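Tail component (Lactobacillus phage J-1, PDB 5LY8) probably binds cell-surface saccharides of its Lactobacillus casei host through a carbohydrate-binding module of the phage's distal tail protein that also holds magnesium. Local coordinates at residues A[99-104]-A[225-230]; A[106-111]-A[221-226]; A[110-115]-A[124-129]; A[165-170]-A[185-190]. One frame throughout, in Å; residues are numbered along the deposited sequence. Where two conformers were deposited one is given.

Contact 1 (A[99-104]-A[225-230]). With MG (magnesium ion), chain C.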
loop_
_atom_site.group_PDB
_atom_site.type_symbol
_atom_site.label_atom_id
_atom_site.label_comp_id
_atom_site.label_asym_id
_atom_site.label_seq_id
_atom_site.Cartn_x
_atom_site.Cartn_y
_atom_site.Cartn_z
ATOM N N ARG A 99 2.469 8.184 -3.093
ATOM C CA ARG A 99 1.604 9.082 -3.863
ATOM C C ARG A 99 1.069 8.351 -5.070
ATOM O O ARG A 99 1.851 7.756 -5.816
ATOM C CB ARG A 99 2.392 10.313 -4.309
ATOM C CG ARG A 99 1.508 11.302 -5.050
ATOM C CD ARG A 99 2.184 12.639 -5.218
ATOM N NE ARG A 99 1.378 13.470 -6.111
ATOM C CZ ARG A 99 1.340 14.799 -6.078
ATOM N NH1 ARG A 99 2.070 15.471 -5.192
ATOM N NH2 ARG A 99 0.556 15.465 -6.922
ATOM N N VAL A 100 -0.249 8.420 -5.287
ATOM C CA VAL A 100 -0.888 7.764 -6.425
ATOM C C VAL A 100 -1.836 8.745 -7.107
ATOM O O VAL A 100 -2.258 9.755 -6.528
ATOM C CB VAL A 100 -1.689 6.492 -5.997
ATOM C CG1 VAL A 100 -0.760 5.404 -5.455
ATOM C CG2 VAL A 100 -2.784 6.826 -4.972
ATOM N N ASN A 101 -2.196 8.419 -8.341
ATOM C CA ASN A 101 -3.282 9.072 -9.025
ATOM C C ASN A 101 -4.202 7.914 -9.409
ATOM O O ASN A 101 -3.756 6.932 -10.011
ATOM C CB ASN A 101 -2.800 9.845 -10.237
ATOM C CG ASN A 101 -3.921 10.587 -10.940
ATOM O OD1 ASN A 101 -4.040 11.826 -10.851
ATOM N ND2 ASN A 101 -4.730 9.897 -11.659
ATOM N N VAL A 102 -5.459 8.011 -9.005
ATOM C CA VAL A 102 -6.320 6.877 -9.225
ATOM C C VAL A 102 -7.696 7.364 -9.633
ATOM O O VAL A 102 -8.162 8.414 -9.166
ATOM C CB VAL A 102 -6.249 5.915 -7.970
ATOM C CG1 VAL A 102 -6.614 6.599 -6.647
ATOM C CG2 VAL A 102 -7.016 4.610 -8.189
ATOM N N GLY A 103 -8.289 6.653 -10.581
ATOM C CA GLY A 103 -9.614 6.973 -11.082
ATOM C C GLY A 103 -10.319 5.700 -11.466
ATOM O O GLY A 103 -9.678 4.737 -11.849
ATOM N N THR A 104 -11.679 5.720 -11.403
ATOM C CA THR A 104 -12.408 4.508 -11.757
ATOM C C THR A 104 -13.732 4.869 -12.445
ATOM O O THR A 104 -14.112 6.046 -12.589
ATOM C CB THR A 104 -12.518 3.551 -10.524
ATOM O OG1 THR A 104 -13.051 2.259 -10.905
ATOM C CG2 THR A 104 -13.352 4.135 -9.369
ATOM N N ASN A 225 -1.763 5.169 -11.248
ATOM C CA ASN A 225 -0.351 5.412 -11.412
ATOM C C ASN A 225 0.258 5.766 -10.062
ATOM O O ASN A 225 -0.471 6.138 -9.132
ATOM C CB ASN A 225 -0.046 6.392 -12.541
ATOM C CG ASN A 225 -0.444 7.807 -12.316
ATOM O OD1 ASN A 225 -0.027 8.426 -11.329
ATOM N ND2 ASN A 225 -1.276 8.335 -13.212
ATOM N N TRP A 226 1.575 5.588 -9.925
ATOM C CA TRP A 226 2.276 5.677 -8.645
ATOM C C TRP A 226 3.406 6.661 -8.861
ATOM O O TRP A 226 4.282 6.442 -9.704
ATOM C CB TRP A 226 2.773 4.274 -8.338
ATOM C CG TRP A 226 3.539 4.065 -7.067
ATOM C CD1 TRP A 226 3.443 4.768 -5.894
ATOM C CD2 TRP A 226 4.445 2.984 -6.821
ATOM N NE1 TRP A 226 4.245 4.182 -4.931
ATOM C CE2 TRP A 226 4.876 3.094 -5.485
ATOM C CE3 TRP A 226 4.965 1.949 -7.618
ATOM C CZ2 TRP A 226 5.811 2.211 -4.932
ATOM C CZ3 TRP A 226 5.867 1.061 -7.067
ATOM C CH2 TRP A 226 6.286 1.196 -5.741
ATOM N N GLN A 227 3.340 7.809 -8.167
ATOM C CA GLN A 227 4.215 8.942 -8.474
ATOM C C GLN A 227 5.385 9.131 -7.530
ATOM O O GLN A 227 6.331 9.838 -7.888
ATOM C CB GLN A 227 3.403 10.255 -8.568
ATOM C CG GLN A 227 2.134 10.094 -9.424
ATOM C CD GLN A 227 1.564 11.350 -10.040
ATOM O OE1 GLN A 227 2.042 12.488 -9.799
ATOM N NE2 GLN A 227 0.543 11.142 -10.890
ATOM N N ASP A 228 5.354 8.515 -6.345
ATOM C CA ASP A 228 6.412 8.719 -5.367
ATOM C C ASP A 228 6.244 7.679 -4.289
ATOM O O ASP A 228 5.115 7.269 -3.975
ATOM C CB ASP A 228 6.293 10.138 -4.748
ATOM C CG ASP A 228 7.550 10.607 -4.044
ATOM O OD1 ASP A 228 8.508 10.995 -4.741
ATOM O OD2 ASP A 228 7.613 10.485 -2.794
ATOM N N SER A 229 7.363 7.259 -3.691
ATOM C CA SER A 229 7.329 6.321 -2.578
ATOM C C SER A 229 8.477 6.610 -1.630
ATOM O O SER A 229 9.610 6.788 -2.086
ATOM C CB SER A 229 7.493 4.890 -3.096
ATOM O OG SER A 229 7.294 3.914 -2.079
ATOM N N TYR A 230 8.231 6.563 -0.314
ATOM C CA TYR A 230 9.337 6.655 0.634
ATOM C C TYR A 230 8.916 6.057 1.941
ATOM O O TYR A 230 7.726 5.996 2.281
ATOM C CB TYR A 230 9.909 8.077 0.820
ATOM C CG TYR A 230 8.954 9.107 1.357
ATOM C CD1 TYR A 230 8.793 9.293 2.729
ATOM C CD2 TYR A 230 8.267 9.953 0.498
ATOM C CE1 TYR A 230 7.970 10.298 3.230
ATOM C CE2 TYR A 230 7.422 10.946 0.987
ATOM C CZ TYR A 230 7.287 11.123 2.353
ATOM O OH TYR A 230 6.420 12.091 2.829
HETATM MG MG MG C . 7.734 11.120 -9.236
HETATM O O HOH W 1 0.141 14.463 -9.582
HETATM O O HOH W 2 8.244 12.240 -7.141
HETATM O O HOH W 3 9.332 12.761 -10.211
HETATM O O HOH W 4 6.358 13.073 -9.726
#
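V100 and W226 face each other as a non-hydrogen-bonded pair whose side chains enter the interior, while R99, N101, N225, Q227 and D228 lie toward the watery side. On the buried side, R99 O lies at the edge of the W226 indole, in its plane, 3.4 Å from CD1. CG1 of V100 rests 4.3 Å from the same CD1, apolar as this face requires, and the indole N-H is taken up by N98. Strands 94-103 and 223-238 are antiparallel neighbours in one sheet of the concanavalin-like fold, and their register slips by one residue between R99 and V100, a beta bulge. R99 O accepts from Q227 N at 2.8 Å, R99 N gives to D228 O, and N101 and N225 pair through reciprocal N-H...O bonds. Opposite the indole, contacts are polar and looser. Chi1 of Q227 (-47°) sets CG beside the backbone N, and the chain runs extended to a 2.8 Å bond from NE2 to N225 OD1 on the same strand, holding the amide; across the contact N101 CB lies 3.6 Å from Q227 NE2. A water joins R99 NH2 to Q227 OE1. Q227 O binds magnesium at 2.3 Å, with D21, G59 and three waters completing the site.

Contact 2 (A[106-111]-A[221-226]). With MG (magnesium ion), chain B.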
loop_
_atom_site.group_PDB
_atom_site.type_symbol
_atom_site.label_atom_id
_atom_site.label_comp_id
_atom_site.label_asym_id
_atom_site.label_seq_id
_atom_site.Cartn_x
_atom_site.Cartn_y
_atom_site.Cartn_z
ATOM N N ALA A 106 -17.759 2.683 -13.437
ATOM C CA ALA A 106 -18.504 1.510 -13.093
ATOM C C ALA A 106 -17.893 0.216 -13.595
ATOM O O ALA A 106 -17.662 -0.666 -12.781
ATOM C CB ALA A 106 -19.947 1.648 -13.555
ATOM N N ALA A 107 -17.513 0.141 -14.879
ATOM C CA ALA A 107 -17.052 -1.109 -15.478
ATOM C C ALA A 107 -15.638 -1.502 -15.083
ATOM O O ALA A 107 -15.223 -2.633 -15.311
ATOM C CB ALA A 107 -17.167 -1.027 -16.999
ATOM N N GLU A 108 -14.892 -0.570 -14.468
ATOM C CA GLU A 108 -13.500 -0.799 -14.100
ATOM C C GLU A 108 -13.357 -1.483 -12.762
ATOM O O GLU A 108 -14.132 -1.230 -11.829
ATOM C CB GLU A 108 -12.716 0.507 -14.143
ATOM C CG GLU A 108 -12.713 1.126 -15.535
ATOM C CD GLU A 108 -12.074 2.492 -15.640
ATOM O OE1 GLU A 108 -11.545 3.009 -14.638
ATOM O OE2 GLU A 108 -12.153 3.081 -16.744
ATOM N N VAL A 109 -12.296 -2.312 -12.651
ATOM C CA VAL A 109 -11.966 -3.073 -11.450
ATOM C C VAL A 109 -10.478 -2.926 -11.186
ATOM O O VAL A 109 -9.661 -3.065 -12.114
ATOM C CB VAL A 109 -12.378 -4.566 -11.614
ATOM C CG1 VAL A 109 -11.790 -5.466 -10.533
ATOM C CG2 VAL A 109 -13.902 -4.701 -11.659
ATOM N N GLY A 110 -10.103 -2.705 -9.937
ATOM C CA GLY A 110 -8.682 -2.627 -9.644
ATOM C C GLY A 110 -8.452 -2.588 -8.162
ATOM O O GLY A 110 -9.371 -2.333 -7.385
ATOM N N ARG A 111 -7.213 -2.839 -7.764
ATOM C CA ARG A 111 -6.817 -2.840 -6.362
ATOM C C ARG A 111 -5.381 -2.388 -6.272
ATOM O O ARG A 111 -4.577 -2.721 -7.145
ATOM C CB ARG A 111 -6.945 -4.287 -5.786
ATOM C CG ARG A 111 -6.355 -4.507 -4.405
ATOM C CD ARG A 111 -6.528 -5.973 -3.973
ATOM N NE ARG A 111 -6.172 -6.156 -2.562
ATOM C CZ ARG A 111 -6.973 -5.921 -1.544
ATOM N NH1 ARG A 111 -8.233 -5.543 -1.753
ATOM N NH2 ARG A 111 -6.529 -6.041 -0.308
ATOM N N GLY A 221 -9.439 -2.677 -16.368
ATOM C CA GLY A 221 -8.777 -2.078 -15.222
ATOM C C GLY A 221 -9.135 -0.649 -14.949
ATOM O O GLY A 221 -9.477 0.115 -15.858
ATOM N N TRP A 222 -8.959 -0.250 -13.709
ATOM C CA TRP A 222 -9.090 1.142 -13.344
ATOM C C TRP A 222 -7.851 1.935 -13.798
ATOM O O TRP A 222 -6.890 1.341 -14.306
ATOM C CB TRP A 222 -9.378 1.287 -11.844
ATOM C CG TRP A 222 -8.314 0.882 -10.861
ATOM C CD1 TRP A 222 -7.073 0.357 -11.112
ATOM C CD2 TRP A 222 -8.404 1.033 -9.445
ATOM N NE1 TRP A 222 -6.393 0.158 -9.926
ATOM C CE2 TRP A 222 -7.187 0.580 -8.891
ATOM C CE3 TRP A 222 -9.399 1.524 -8.585
ATOM C CZ2 TRP A 222 -6.942 0.600 -7.509
ATOM C CZ3 TRP A 222 -9.153 1.542 -7.223
ATOM C CH2 TRP A 222 -7.944 1.074 -6.703
ATOM N N SER A 223 -7.882 3.259 -13.621
ATOM C CA SER A 223 -6.729 4.084 -13.984
ATOM C C SER A 223 -5.898 4.285 -12.743
ATOM O O SER A 223 -6.391 4.758 -11.729
ATOM C CB SER A 223 -7.170 5.431 -14.531
ATOM O OG SER A 223 -7.876 5.273 -15.755
ATOM N N ILE A 224 -4.633 3.830 -12.785
ATOM C CA ILE A 224 -3.789 3.902 -11.612
ATOM C C ILE A 224 -2.364 4.222 -11.980
ATOM O O ILE A 224 -1.815 3.627 -12.900
ATOM C CB ILE A 224 -3.885 2.554 -10.815
ATOM C CG1 ILE A 224 -3.018 2.534 -9.549
ATOM C CG2 ILE A 224 -3.588 1.326 -11.683
ATOM C CD1 ILE A 224 -3.376 3.567 -8.526
ATOM N N ASN A 225 -1.763 5.169 -11.248
ATOM C CA ASN A 225 -0.351 5.412 -11.412
ATOM C C ASN A 225 0.258 5.766 -10.062
ATOM O O ASN A 225 -0.471 6.138 -9.132
ATOM C CB ASN A 225 -0.046 6.392 -12.541
ATOM C CG ASN A 225 -0.444 7.807 -12.316
ATOM O OD1 ASN A 225 -0.027 8.426 -11.329
ATOM N ND2 ASN A 225 -1.276 8.335 -13.212
ATOM N N TRP A 226 1.575 5.588 -9.925
ATOM C CA TRP A 226 2.276 5.677 -8.645
ATOM C C TRP A 226 3.406 6.661 -8.861
ATOM O O TRP A 226 4.282 6.442 -9.704
ATOM C CB TRP A 226 2.773 4.274 -8.338
ATOM C CG TRP A 226 3.539 4.065 -7.067
ATOM C CD1 TRP A 226 3.443 4.768 -5.894
ATOM C CD2 TRP A 226 4.445 2.984 -6.821
ATOM N NE1 TRP A 226 4.245 4.182 -4.931
ATOM C CE2 TRP A 226 4.876 3.094 -5.485
ATOM C CE3 TRP A 226 4.965 1.949 -7.618
ATOM C CZ2 TRP A 226 5.811 2.211 -4.932
ATOM C CZ3 TRP A 226 5.867 1.061 -7.067
ATOM C CH2 TRP A 226 6.286 1.196 -5.741
HETATM MG MG MG B . -16.120 -0.596 -10.798
HETATM O O HOH W 5 -10.580 5.437 -15.268
HETATM O O HOH W 6 -10.473 0.507 -18.292
HETATM O O HOH W 7 -3.947 -1.302 -9.410
#
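G110 lies flat under the indole of W222, its CA 3.5 Å from the centroid of the five-membered ring and only 3° off the ring normal, a CH-pi contact made by the main-chain CA. A CB here would run into W222 CD1, which explains why glycine suits the spot. The contact joins the loop entering strand 110-118 to the start of strand 223-238, in the two facing sheets of this concanavalin-like module. Chi1 of W222 (66°) sets CG between the backbone N and the carbonyl carbon, and the indole extends from there over G110. The six-membered ring continues over the next peptide, G110 C lying 3.5 Å from W222 CE2. Backbone pairing is poor by comparison, since W222 N gives only a weak bond to V109 O at 3.3 Å. E108 has two roles: its backbone oxygen binds magnesium at 2.3 Å, in a site shared with N105, A106, D130, S132 and N135, while its extended side chain lies against G221 and W222. There OE1 comes 3.3 Å from W222 CA, and a water links it to S223 OG. A carboxylate suits this watery margin. At the pyrrole edge, NE1 donates at 2.9 Å to an in-plane water that donates to R111 O.

Contact 3 (A[110-115]-A[124-129])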
loop_
_atom_site.group_PDB
_atom_site.type_symbol
_atom_site.label_atom_id
_atom_site.label_comp_id
_atom_site.label_asym_id
_atom_site.label_seq_id
_atom_site.Cartn_x
_atom_site.Cartn_y
_atom_site.Cartn_z
ATOM N N GLY A 110 -10.103 -2.705 -9.937
ATOM C CA GLY A 110 -8.682 -2.627 -9.644
ATOM C C GLY A 110 -8.452 -2.588 -8.162
ATOM O O GLY A 110 -9.371 -2.333 -7.385
ATOM N N ARG A 111 -7.213 -2.839 -7.764
ATOM C CA ARG A 111 -6.817 -2.840 -6.362
ATOM C C ARG A 111 -5.381 -2.388 -6.272
ATOM O O ARG A 111 -4.577 -2.721 -7.145
ATOM C CB ARG A 111 -6.945 -4.287 -5.786
ATOM C CG ARG A 111 -6.355 -4.507 -4.405
ATOM C CD ARG A 111 -6.528 -5.973 -3.973
ATOM N NE ARG A 111 -6.172 -6.156 -2.562
ATOM C CZ ARG A 111 -6.973 -5.921 -1.544
ATOM N NH1 ARG A 111 -8.233 -5.543 -1.753
ATOM N NH2 ARG A 111 -6.529 -6.041 -0.308
ATOM N N PHE A 112 -5.032 -1.692 -5.174
ATOM C CA PHE A 112 -3.630 -1.560 -4.802
ATOM C C PHE A 112 -3.463 -1.876 -3.339
ATOM O O PHE A 112 -4.395 -1.712 -2.547
ATOM C CB PHE A 112 -2.967 -0.222 -5.179
ATOM C CG PHE A 112 -3.488 1.029 -4.531
ATOM C CD1 PHE A 112 -3.285 1.269 -3.176
ATOM C CD2 PHE A 112 -4.051 2.039 -5.296
ATOM C CE1 PHE A 112 -3.720 2.461 -2.589
ATOM C CE2 PHE A 112 -4.427 3.252 -4.715
ATOM C CZ PHE A 112 -4.239 3.463 -3.372
ATOM N N GLU A 113 -2.271 -2.372 -3.001
ATOM C CA GLU A 113 -1.834 -2.599 -1.630
ATOM C C GLU A 113 -0.510 -1.922 -1.418
ATOM O O GLU A 113 0.401 -2.071 -2.243
ATOM C CB GLU A 113 -1.673 -4.091 -1.313
ATOM C CG GLU A 113 -2.977 -4.860 -1.321
ATOM C CD GLU A 113 -2.831 -6.323 -0.969
ATOM O OE1 GLU A 113 -1.704 -6.775 -0.634
ATOM O OE2 GLU A 113 -3.867 -7.033 -1.053
ATOM N N PHE A 114 -0.382 -1.217 -0.288
ATOM C CA PHE A 114 0.895 -0.728 0.224
ATOM C C PHE A 114 1.081 -1.445 1.558
ATOM O O PHE A 114 0.318 -1.221 2.511
ATOM C CB PHE A 114 0.939 0.790 0.360
ATOM C CG PHE A 114 0.926 1.469 -0.992
ATOM C CD1 PHE A 114 2.006 1.357 -1.844
ATOM C CD2 PHE A 114 -0.187 2.167 -1.427
ATOM C CE1 PHE A 114 1.987 1.958 -3.114
ATOM C CE2 PHE A 114 -0.201 2.786 -2.694
ATOM C CZ PHE A 114 0.896 2.685 -3.521
ATOM N N ASN A 115 2.072 -2.352 1.600
ATOM C CA ASN A 115 2.273 -3.271 2.707
ATOM C C ASN A 115 3.605 -3.122 3.372
ATOM O O ASN A 115 4.617 -2.888 2.698
ATOM C CB ASN A 115 2.196 -4.717 2.145
ATOM C CG ASN A 115 0.864 -5.034 1.525
ATOM O OD1 ASN A 115 -0.135 -4.398 1.853
ATOM N ND2 ASN A 115 0.822 -5.987 0.607
ATOM N N ALA A 124 1.340 -4.605 8.321
ATOM C CA ALA A 124 0.259 -3.654 8.028
ATOM C C ALA A 124 0.022 -3.615 6.537
ATOM O O ALA A 124 0.979 -3.665 5.758
ATOM C CB ALA A 124 0.614 -2.247 8.543
ATOM N N SER A 125 -1.255 -3.497 6.130
ATOM C CA SER A 125 -1.618 -3.433 4.721
ATOM C C SER A 125 -2.688 -2.402 4.493
ATOM O O SER A 125 -3.797 -2.511 5.062
ATOM C CB SER A 125 -2.111 -4.793 4.230
ATOM O OG SER A 125 -2.569 -4.689 2.883
ATOM N N LEU A 126 -2.344 -1.382 3.682
ATOM C CA LEU A 126 -3.285 -0.345 3.266
ATOM C C LEU A 126 -3.785 -0.720 1.867
ATOM O O LEU A 126 -2.959 -0.926 0.976
ATOM C CB LEU A 126 -2.574 1.013 3.244
ATOM C CG LEU A 126 -3.434 2.249 2.967
ATOM C CD1 LEU A 126 -2.693 3.506 3.416
ATOM C CD2 LEU A 126 -3.822 2.388 1.475
ATOM N N ALA A 127 -5.091 -0.827 1.672
ATOM C CA ALA A 127 -5.626 -1.140 0.351
ATOM C C ALA A 127 -6.646 -0.134 -0.088
ATOM O O ALA A 127 -7.370 0.443 0.728
ATOM C CB ALA A 127 -6.230 -2.551 0.322
ATOM N N LEU A 128 -6.708 0.081 -1.415
ATOM C CA LEU A 128 -7.805 0.770 -2.062
ATOM C C LEU A 128 -8.286 -0.160 -3.158
ATOM O O LEU A 128 -7.454 -0.736 -3.871
ATOM C CB LEU A 128 -7.386 2.116 -2.668
ATOM C CG LEU A 128 -8.513 2.952 -3.256
ATOM C CD1 LEU A 128 -9.440 3.518 -2.167
ATOM C CD2 LEU A 128 -7.973 4.107 -4.091
ATOM N N PHE A 129 -9.587 -0.337 -3.304
ATOM C CA PHE A 129 -10.063 -1.222 -4.347
ATOM C C PHE A 129 -11.487 -0.881 -4.806
ATOM O O PHE A 129 -12.273 -0.343 -4.094
ATOM C CB PHE A 129 -9.988 -2.705 -3.910
ATOM C CG PHE A 129 -10.805 -3.017 -2.691
ATOM C CD1 PHE A 129 -10.275 -2.882 -1.391
ATOM C CD2 PHE A 129 -12.115 -3.452 -2.823
ATOM C CE1 PHE A 129 -11.093 -3.202 -0.284
ATOM C CE2 PHE A 129 -12.881 -3.739 -1.711
ATOM C CZ PHE A 129 -12.369 -3.620 -0.490
#
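F112 lays one face of its ring over L128, whose CB sits 3.8 Å from the ring centroid and toward the rim, a CH-pi contact. Its CG lies between the backbone N and the carbonyl carbon (chi1 64°), and the ring turns from there over L128; L126 CD2 meets the ring edge at 4.1 Å from F112 CE1. Flat aromatic and branched leucine fill this interior face well, and F114 beside them meets W226. The other face is mixed yet buried. R111 grips one oxygen of E113 side-on, two residues on along the same strand, NE and NH2 each 2.9 Å from OE2 on its anti side. Across the strands A127 CB lies 3.6 Å from R111 NH2, over the guanidinium face, a place that suits a small residue, and F129 runs alongside R111, ring and guanidinium planes 35° apart. E113 OE1 takes N115 ND2 of the same strand, and backbone N-H groups of A37 and F38 also reach the carboxylate, probably stabilising it as the anion. N115 turns its oxygen across the strands, OD1 accepting from S125 OG at 2.7 Å. F112 with L128 and F114 with L126 are the hydrogen-bonded pairs of a beta hairpin within a concanavalin-like sandwich.

Contact 4 (A[165-170]-A[185-190])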
loop_
_atom_site.group_PDB
_atom_site.type_symbol
_atom_site.label_atom_id
_atom_site.label_comp_id
_atom_site.label_asym_id
_atom_site.label_seq_id
_atom_site.Cartn_x
_atom_site.Cartn_y
_atom_site.Cartn_z
ATOM N N ASP A 165 -11.895 11.056 -8.591
ATOM C CA ASP A 165 -10.674 10.637 -9.277
ATOM C C ASP A 165 -9.586 11.706 -9.051
ATOM O O ASP A 165 -9.881 12.910 -9.060
ATOM C CB ASP A 165 -10.942 10.589 -10.779
ATOM C CG ASP A 165 -11.884 9.511 -11.277
ATOM O OD1 ASP A 165 -12.271 8.626 -10.470
ATOM O OD2 ASP A 165 -12.152 9.494 -12.496
ATOM N N GLY A 166 -8.347 11.277 -8.842
ATOM C CA GLY A 166 -7.290 12.266 -8.702
ATOM C C GLY A 166 -6.124 11.815 -7.870
ATOM O O GLY A 166 -5.842 10.625 -7.765
ATOM N N ASN A 167 -5.423 12.780 -7.300
ATOM C CA ASN A 167 -4.176 12.577 -6.593
ATOM C C ASN A 167 -4.344 12.356 -5.104
ATOM O O ASN A 167 -5.016 13.132 -4.419
ATOM C CB ASN A 167 -3.282 13.821 -6.826
ATOM C CG ASN A 167 -2.957 14.030 -8.297
ATOM O OD1 ASN A 167 -2.327 13.172 -8.933
ATOM N ND2 ASN A 167 -3.402 15.174 -8.862
ATOM N N TYR A 168 -3.713 11.284 -4.582
ATOM C CA TYR A 168 -3.822 10.961 -3.169
ATOM C C TYR A 168 -2.483 10.538 -2.605
ATOM O O TYR A 168 -1.654 9.976 -3.335
ATOM C CB TYR A 168 -4.792 9.753 -2.985
ATOM C CG TYR A 168 -6.248 10.059 -3.268
ATOM C CD1 TYR A 168 -6.762 9.977 -4.560
ATOM C CD2 TYR A 168 -7.101 10.477 -2.250
ATOM C CE1 TYR A 168 -8.082 10.329 -4.834
ATOM C CE2 TYR A 168 -8.436 10.757 -2.504
ATOM C CZ TYR A 168 -8.909 10.709 -3.794
ATOM O OH TYR A 168 -10.219 11.031 -4.052
ATOM N N ASN A 169 -2.274 10.795 -1.303
ATOM C CA ASN A 169 -1.152 10.210 -0.580
ATOM C C ASN A 169 -1.712 9.100 0.293
ATOM O O ASN A 169 -2.550 9.360 1.160
ATOM C CB ASN A 169 -0.410 11.225 0.291
ATOM C CG ASN A 169 0.583 12.049 -0.480
ATOM O OD1 ASN A 169 0.728 13.269 -0.251
ATOM N ND2 ASN A 169 1.291 11.432 -1.396
ATOM N N ALA A 170 -1.291 7.860 0.052
ATOM C CA ALA A 170 -1.665 6.708 0.877
ATOM C C ALA A 170 -0.570 6.555 1.910
ATOM O O ALA A 170 0.608 6.401 1.560
ATOM C CB ALA A 170 -1.783 5.446 0.025
ATOM N N ARG A 185 -6.408 13.592 0.372
ATOM C CA ARG A 185 -6.853 14.177 -0.882
ATOM C C ARG A 185 -5.934 15.345 -1.205
ATOM O O ARG A 185 -6.130 16.442 -0.680
ATOM C CB ARG A 185 -8.267 14.747 -0.743
ATOM C CG ARG A 185 -9.386 13.763 -0.733
ATOM C CD ARG A 185 -10.702 14.435 -1.132
ATOM N NE ARG A 185 -10.913 15.646 -0.337
ATOM C CZ ARG A 185 -11.979 16.431 -0.412
ATOM N NH1 ARG A 185 -12.983 16.123 -1.226
ATOM N NH2 ARG A 185 -12.062 17.519 0.346
ATOM N N ILE A 186 -4.918 15.133 -2.027
ATOM C CA ILE A 186 -3.958 16.165 -2.416
ATOM C C ILE A 186 -4.675 17.325 -3.154
ATOM O O ILE A 186 -4.366 18.486 -2.910
ATOM C CB ILE A 186 -2.796 15.553 -3.287
ATOM C CG1 ILE A 186 -1.996 14.474 -2.506
ATOM C CG2 ILE A 186 -1.853 16.670 -3.857
ATOM C CD1 ILE A 186 -1.003 13.712 -3.327
ATOM N N ASP A 187 -5.605 17.007 -4.057
ATOM C CA ASP A 187 -6.292 18.003 -4.888
ATOM C C ASP A 187 -7.299 18.862 -4.163
ATOM O O ASP A 187 -7.511 20.012 -4.573
ATOM C CB ASP A 187 -7.025 17.315 -6.051
ATOM C CG ASP A 187 -6.166 16.459 -6.953
ATOM O OD1 ASP A 187 -6.701 15.481 -7.515
ATOM O OD2 ASP A 187 -4.936 16.756 -7.074
ATOM N N LEU A 188 -7.967 18.317 -3.139
ATOM C CA LEU A 188 -9.089 19.025 -2.512
ATOM C C LEU A 188 -8.997 19.269 -1.001
ATOM O O LEU A 188 -9.845 19.995 -0.459
ATOM C CB LEU A 188 -10.402 18.283 -2.847
ATOM C CG LEU A 188 -10.782 18.171 -4.335
ATOM C CD1 LEU A 188 -11.876 17.131 -4.545
ATOM C CD2 LEU A 188 -11.249 19.525 -4.907
ATOM N N GLY A 189 -8.015 18.666 -0.335
ATOM C CA GLY A 189 -7.803 18.834 1.100
ATOM C C GLY A 189 -8.421 17.722 1.925
ATOM O O GLY A 189 -9.353 17.052 1.476
ATOM N N ASP A 190 -7.907 17.537 3.152
ATOM C CA ASP A 190 -8.384 16.507 4.085
ATOM C C ASP A 190 -8.271 15.111 3.461
ATOM O O ASP A 190 -7.275 14.851 2.784
ATOM C CB ASP A 190 -9.798 16.843 4.642
ATOM C CG ASP A 190 -9.868 18.169 5.350
ATOM O OD1 ASP A 190 -8.899 18.516 6.054
ATOM O OD2 ASP A 190 -10.879 18.880 5.174
HETATM O O HOH W 8 -9.509 14.981 -7.187
HETATM O O HOH W 9 -7.362 14.481 -4.174
#
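I186, N167 and D187 bury the most surface here, and D187 closes on N167 with both carboxylate oxygens. OD2 takes the side-chain amide through its syn lone pair, N167 ND2 lying 2.8 Å away and the oxygen close to the amide plane. OD1 takes the backbone N-H of N167 at 3.0 Å in a nearly straight bond (173°), though from above the carboxylate plane. The two flat groups stand 83° apart. Aspartate suits the place, reaching a main-chain N-H while its second oxygen serves the asparagine. Next to it G166 leaves room: a CB would strike D187 OD1, and the backbone angles themselves call for glycine. The contact lies at the end of two neighbouring strands of the concanavalin-like module, where 178-185 runs into the turn before 191-197, with Y168 and R185 as a non-hydrogen-bonded pair. Y168 CE2 meets R185 CG at 3.6 Å, the side chains alongside each other. R185 bends at chi3 (-51°), and both NE and NH2 hold G189 O, closing the turn. I186 gives its N-H to N167 O, with CB 3.5 Å from that oxygen. Its CD1 lies against Y168 C and the N169 amide, the side chains of I186 and N169 crossing at about a right angle; R99 touches I186 too. A water over the centre of the Y168 ring donates to N167 O and accepts from D187 N; another donates to D165 O and D187 OD1.

Contact 3 is wholly buried, its centre about 4 Å from the centre of the chain, whereas contact 4 is at the surface; contacts 1 and 2 are intermediate, each with a backbone oxygen on a magnesium ion, though on two different ions. Contacts 1 and 2 share strand 223-238, and contacts 2 and 3 share strand 110-118, so contact 2 bridges the sheets. Between them V100, F112, F114 and W226 pack together in the interior. Contact 4 continues the sheet of contact 1, V100 N bonding to Y168 O. Chemistry follows depth: direct hydrogen bonds join the segments in contacts 1, 3 and 4, and waters supplement the polar links toward the surface in contacts 1, 2 and 4.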